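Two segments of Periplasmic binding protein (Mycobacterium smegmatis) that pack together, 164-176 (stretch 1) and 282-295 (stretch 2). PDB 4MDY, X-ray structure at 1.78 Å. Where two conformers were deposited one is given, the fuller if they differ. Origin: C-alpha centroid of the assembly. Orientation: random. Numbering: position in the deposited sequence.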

# COMPACT_ATOMS: atom_id res chain seq x y z
N THR A 164 -11.32 -15.29 -5.77
CA THR A 164 -10.96 -16.71 -5.77
C THR A 164 -10.68 -17.21 -4.35
O THR A 164 -11.00 -18.35 -4.02
CB THR A 164 -9.76 -16.98 -6.69
OG1 THR A 164 -10.13 -16.70 -8.04
CG2 THR A 164 -9.30 -18.42 -6.60
N VAL A 165 -10.08 -16.36 -3.51
CA VAL A 165 -9.84 -16.72 -2.10
C VAL A 165 -11.16 -17.03 -1.41
O VAL A 165 -11.28 -18.02 -0.67
CB VAL A 165 -9.09 -15.60 -1.33
CG1 VAL A 165 -9.06 -15.90 0.16
CG2 VAL A 165 -7.67 -15.44 -1.87
N LYS A 166 -12.16 -16.19 -1.66
CA LYS A 166 -13.50 -16.37 -1.11
C LYS A 166 -14.08 -17.73 -1.51
O LYS A 166 -14.63 -18.45 -0.68
CB LYS A 166 -14.39 -15.20 -1.58
CG LYS A 166 -15.86 -15.29 -1.23
CD LYS A 166 -16.48 -13.90 -1.13
CE LYS A 166 -17.93 -13.87 -1.60
NZ LYS A 166 -18.01 -13.65 -3.07
N THR A 167 -13.93 -18.08 -2.79
CA THR A 167 -14.36 -19.39 -3.30
C THR A 167 -13.61 -20.56 -2.65
O THR A 167 -14.20 -21.58 -2.32
CB THR A 167 -14.15 -19.44 -4.83
OG1 THR A 167 -14.92 -18.40 -5.45
CG2 THR A 167 -14.56 -20.80 -5.40
N ASP A 168 -12.29 -20.40 -2.50
CA ASP A 168 -11.45 -21.44 -1.90
C ASP A 168 -11.67 -21.61 -0.38
O ASP A 168 -11.35 -22.66 0.17
CB ASP A 168 -9.97 -21.12 -2.15
CG ASP A 168 -9.58 -21.25 -3.62
OD1 ASP A 168 -10.42 -21.65 -4.45
OD2 ASP A 168 -8.41 -20.96 -3.93
N HIS A 169 -12.21 -20.58 0.28
CA HIS A 169 -12.38 -20.59 1.74
C HIS A 169 -13.75 -20.09 2.17
O HIS A 169 -13.85 -19.01 2.77
CB HIS A 169 -11.33 -19.69 2.41
CG HIS A 169 -9.92 -20.09 2.13
ND1 HIS A 169 -9.22 -19.64 1.04
CD2 HIS A 169 -9.08 -20.89 2.82
CE1 HIS A 169 -8.00 -20.15 1.07
NE2 HIS A 169 -7.89 -20.91 2.14
N PRO A 170 -14.81 -20.87 1.91
CA PRO A 170 -16.14 -20.43 2.35
C PRO A 170 -16.31 -20.28 3.87
O PRO A 170 -17.25 -19.63 4.33
CB PRO A 170 -17.07 -21.53 1.80
CG PRO A 170 -16.21 -22.73 1.67
CD PRO A 170 -14.85 -22.21 1.29
N GLN A 171 -15.40 -20.89 4.64
CA GLN A 171 -15.40 -20.75 6.10
C GLN A 171 -15.14 -19.32 6.58
O GLN A 171 -15.47 -18.99 7.72
CB GLN A 171 -14.35 -21.69 6.71
CG GLN A 171 -12.92 -21.34 6.34
CD GLN A 171 -12.40 -22.12 5.14
OE1 GLN A 171 -13.17 -22.51 4.26
NE2 GLN A 171 -11.09 -22.33 5.10
N PHE A 172 -14.54 -18.48 5.74
CA PHE A 172 -14.28 -17.08 6.11
C PHE A 172 -15.56 -16.25 6.24
O PHE A 172 -15.58 -15.24 6.94
CB PHE A 172 -13.37 -16.36 5.10
CG PHE A 172 -11.98 -16.91 4.98
CD1 PHE A 172 -11.47 -17.86 5.87
CD2 PHE A 172 -11.14 -16.43 3.98
CE1 PHE A 172 -10.18 -18.34 5.73
CE2 PHE A 172 -9.85 -16.90 3.84
CZ PHE A 172 -9.37 -17.86 4.71
N SER A 173 -16.61 -16.67 5.54
CA SER A 173 -17.88 -15.94 5.53
C SER A 173 -18.38 -15.66 6.94
O SER A 173 -18.45 -16.56 7.78
CB SER A 173 -18.95 -16.71 4.75
OG SER A 173 -20.10 -15.91 4.58
N GLY A 174 -18.72 -14.40 7.20
CA GLY A 174 -19.24 -13.98 8.49
C GLY A 174 -18.24 -13.93 9.64
O GLY A 174 -18.63 -13.72 10.78
N LYS A 175 -16.95 -14.10 9.35
CA LYS A 175 -15.93 -14.03 10.39
C LYS A 175 -15.40 -12.61 10.50
O LYS A 175 -15.02 -11.99 9.50
CB LYS A 175 -14.80 -15.02 10.12
CG LYS A 175 -15.23 -16.48 10.08
CD LYS A 175 -15.92 -16.91 11.37
CE LYS A 175 -15.99 -18.42 11.49
NZ LYS A 175 -16.66 -19.06 10.33
N LYS A 176 -15.37 -12.10 11.72
CA LYS A 176 -15.04 -10.71 11.99
C LYS A 176 -13.54 -10.53 12.14
O LYS A 176 -12.89 -11.21 12.93
CB LYS A 176 -15.79 -10.23 13.22
CG LYS A 176 -17.30 -10.37 13.04
CD LYS A 176 -18.07 -10.10 14.32
CE LYS A 176 -19.55 -10.37 14.11
NZ LYS A 176 -20.33 -10.02 15.32
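Stretch 2 (282-295) VADQLPPELARVLG

Stretch 2 is helical from its first residue, the helix entering from earlier in the chain, and Gly-295 is the last residue of the chain. Its regular bonding is interrupted at Pro-287 and Pro-288, whose nitrogens carry no hydrogen to give to the preceding turn, and the helix is kinked there. Beyond the kink the pattern resumes: Leu-290 N binds Leu-286 O at 2.9 Å, Ala-291 N binds Pro-287 O at 2.8 Å, and Leu-294 N binds Leu-290 O at 2.8 Å. Stretch 1 opens with the last turn or so of a helix that comes in from earlier in the chain and continues through Asp-168, leaves helical angles at His-169 (phi/psi -135/70), makes a short 3-10 segment from Pro-170 to Phe-172, and closes with a type II beta turn from Phe-172 to Lys-175. Gly-174, at phi 73°, occupies the position of this turn where positive phi favours glycine, and Lys-175 N binds Phe-172 O at 3.0 Å.

The two backbones advance in the same general direction. The CA of Val-165 lies 7.1 Å from the CA of Pro-287, that of His-169 lies 7.5 Å from that of Ala-291, and farther along the CA atoms of Phe-172 and Leu-294 are 7.0 Å apart and those of Gln-171 and Gly-295 6.6 Å. A step of four residues on one stretch is thus matched by four on the other as far as His-169 and Ala-291. Together the stretches bury 470 Å² between them.

At the first level Val-165, chi1 t, points toward stretch 2 and sets CG1 3.6 Å and CG2 3.7 Å from Pro-287 CG, with CG2 also 4.4 Å from Ala-283 CB. One turn on, the His-169 ring bridges two residues, with CE1 3.7 Å from Pro-287 CB and CD2 3.9 Å from Ala-291 CB. A bond from His-169 ND1 to Val-165 O, 3.1 Å long, ties the ring back to its own helix.

Phe-172 is buried and makes the most contacts across the interface. Its CA-to-CB bond points sideways, but the ring end comes nearer, bringing CZ to 3.4 Å from Leu-290 CB and CD1 to 3.8 Å from Leu-294 CD1. Pro-287 O and Ala-291 N, themselves paired within the helix, lie at the ring edge, 3.7 Å from Phe-172 CZ and 3.9 Å from Phe-172 CE1 respectively. Leu-294, chi1 m and chi2 t, has the largest area covered, 80 Å²; its CD1, besides packing on Phe-172, lies 4.0 Å from Lys-175 CB. The amine of Lys-175 turns back to its own stretch, where NZ binds Gln-171 O at 2.9 Å.

The one hydrogen bond between the stretches lies at the chain end: Gln-171 NE2 donates to Gly-295 O over 2.6 Å, a weak bond because the angle at the hydrogen is only 127°. Gly-295 has phi 103°, where a CB would be jammed against the preceding carbonyl oxygen.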

# COMPACT_ATOMS: atom_id res chain seq x y z
N VAL A 282 -0.32 -10.83 -0.88
CA VAL A 282 -1.32 -10.91 0.18
C VAL A 282 -2.28 -12.07 -0.11
O VAL A 282 -2.60 -12.85 0.79
CB VAL A 282 -2.09 -9.58 0.35
CG1 VAL A 282 -3.17 -9.70 1.43
CG2 VAL A 282 -1.14 -8.43 0.67
N ALA A 283 -2.73 -12.18 -1.36
CA ALA A 283 -3.66 -13.26 -1.74
C ALA A 283 -3.00 -14.64 -1.61
O ALA A 283 -3.68 -15.63 -1.37
CB ALA A 283 -4.20 -13.04 -3.14
N ASP A 284 -1.68 -14.71 -1.78
CA ASP A 284 -0.95 -15.97 -1.59
C ASP A 284 -0.80 -16.33 -0.12
O ASP A 284 -1.12 -17.45 0.28
CB ASP A 284 0.44 -15.91 -2.23
CG ASP A 284 0.43 -16.22 -3.71
OD1 ASP A 284 -0.55 -16.80 -4.20
OD2 ASP A 284 1.43 -15.88 -4.38
N GLN A 285 -0.30 -15.38 0.67
CA GLN A 285 0.22 -15.70 2.01
C GLN A 285 -0.78 -15.53 3.16
O GLN A 285 -0.67 -16.22 4.18
CB GLN A 285 1.47 -14.87 2.30
CG GLN A 285 2.61 -15.13 1.32
CD GLN A 285 3.93 -14.50 1.73
OE1 GLN A 285 4.14 -14.17 2.90
NE2 GLN A 285 4.84 -14.35 0.77
N LEU A 286 -1.74 -14.63 3.02
CA LEU A 286 -2.70 -14.39 4.11
C LEU A 286 -3.75 -15.48 4.26
O LEU A 286 -4.07 -15.85 5.39
CB LEU A 286 -3.37 -13.01 3.98
CG LEU A 286 -4.30 -12.60 5.14
CD1 LEU A 286 -3.61 -12.68 6.50
CD2 LEU A 286 -4.84 -11.20 4.92
N PRO A 287 -4.31 -15.99 3.14
CA PRO A 287 -5.37 -16.99 3.35
C PRO A 287 -4.96 -18.25 4.13
O PRO A 287 -5.74 -18.71 4.95
CB PRO A 287 -5.85 -17.30 1.93
CG PRO A 287 -5.59 -16.02 1.18
CD PRO A 287 -4.28 -15.54 1.74
N PRO A 288 -3.77 -18.81 3.88
CA PRO A 288 -3.33 -19.93 4.74
C PRO A 288 -3.29 -19.58 6.24
O PRO A 288 -3.60 -20.44 7.08
CB PRO A 288 -1.92 -20.24 4.23
CG PRO A 288 -1.89 -19.75 2.83
CD PRO A 288 -2.84 -18.59 2.75
N GLU A 289 -2.91 -18.35 6.58
CA GLU A 289 -2.88 -17.93 7.98
C GLU A 289 -4.30 -17.80 8.52
O GLU A 289 -4.60 -18.22 9.64
CB GLU A 289 -2.15 -16.59 8.14
CG GLU A 289 -0.70 -16.59 7.69
CD GLU A 289 0.24 -17.36 8.60
OE1 GLU A 289 0.05 -17.36 9.84
OE2 GLU A 289 1.20 -17.96 8.07
N LEU A 290 -5.19 -17.21 7.72
CA LEU A 290 -6.60 -17.13 8.10
C LEU A 290 -7.22 -18.52 8.27
O LEU A 290 -7.99 -18.75 9.20
CB LEU A 290 -7.40 -16.34 7.05
CG LEU A 290 -7.04 -14.86 6.93
CD1 LEU A 290 -7.66 -14.27 5.67
CD2 LEU A 290 -7.46 -14.07 8.16
N ALA A 291 -6.87 -19.43 7.37
CA ALA A 291 -7.44 -20.79 7.40
C ALA A 291 -6.97 -21.56 8.63
O ALA A 291 -7.72 -22.34 9.20
CB ALA A 291 -7.07 -21.55 6.13
N ARG A 292 -5.72 -21.31 9.02
CA ARG A 292 -5.13 -21.90 10.22
C ARG A 292 -5.89 -21.56 11.50
O ARG A 292 -6.03 -22.40 12.39
CB ARG A 292 -3.66 -21.48 10.37
CG ARG A 292 -2.90 -22.21 11.46
CD ARG A 292 -1.48 -21.69 11.61
NE ARG A 292 -0.72 -21.81 10.36
CZ ARG A 292 0.42 -21.18 10.09
NH1 ARG A 292 0.99 -20.36 10.97
NH2 ARG A 292 1.00 -21.37 8.91
N VAL A 293 -6.39 -20.32 11.60
CA VAL A 293 -7.07 -19.87 12.82
C VAL A 293 -8.60 -19.94 12.72
O VAL A 293 -9.27 -20.11 13.74
CB VAL A 293 -6.61 -18.45 13.25
CG1 VAL A 293 -5.09 -18.40 13.40
CG2 VAL A 293 -7.08 -17.38 12.29
N LEU A 294 -9.14 -19.82 11.52
CA LEU A 294 -10.59 -19.85 11.33
C LEU A 294 -11.12 -21.23 10.95
O LEU A 294 -12.29 -21.52 11.21
CB LEU A 294 -11.02 -18.83 10.27
CG LEU A 294 -10.76 -17.36 10.61
CD1 LEU A 294 -11.13 -16.48 9.43
CD2 LEU A 294 -11.51 -16.93 11.85
N GLY A 295 -10.28 -22.06 10.33
CA GLY A 295 -10.68 -23.40 9.89
C GLY A 295 -10.93 -23.46 8.39
O GLY A 295 -10.38 -22.66 7.62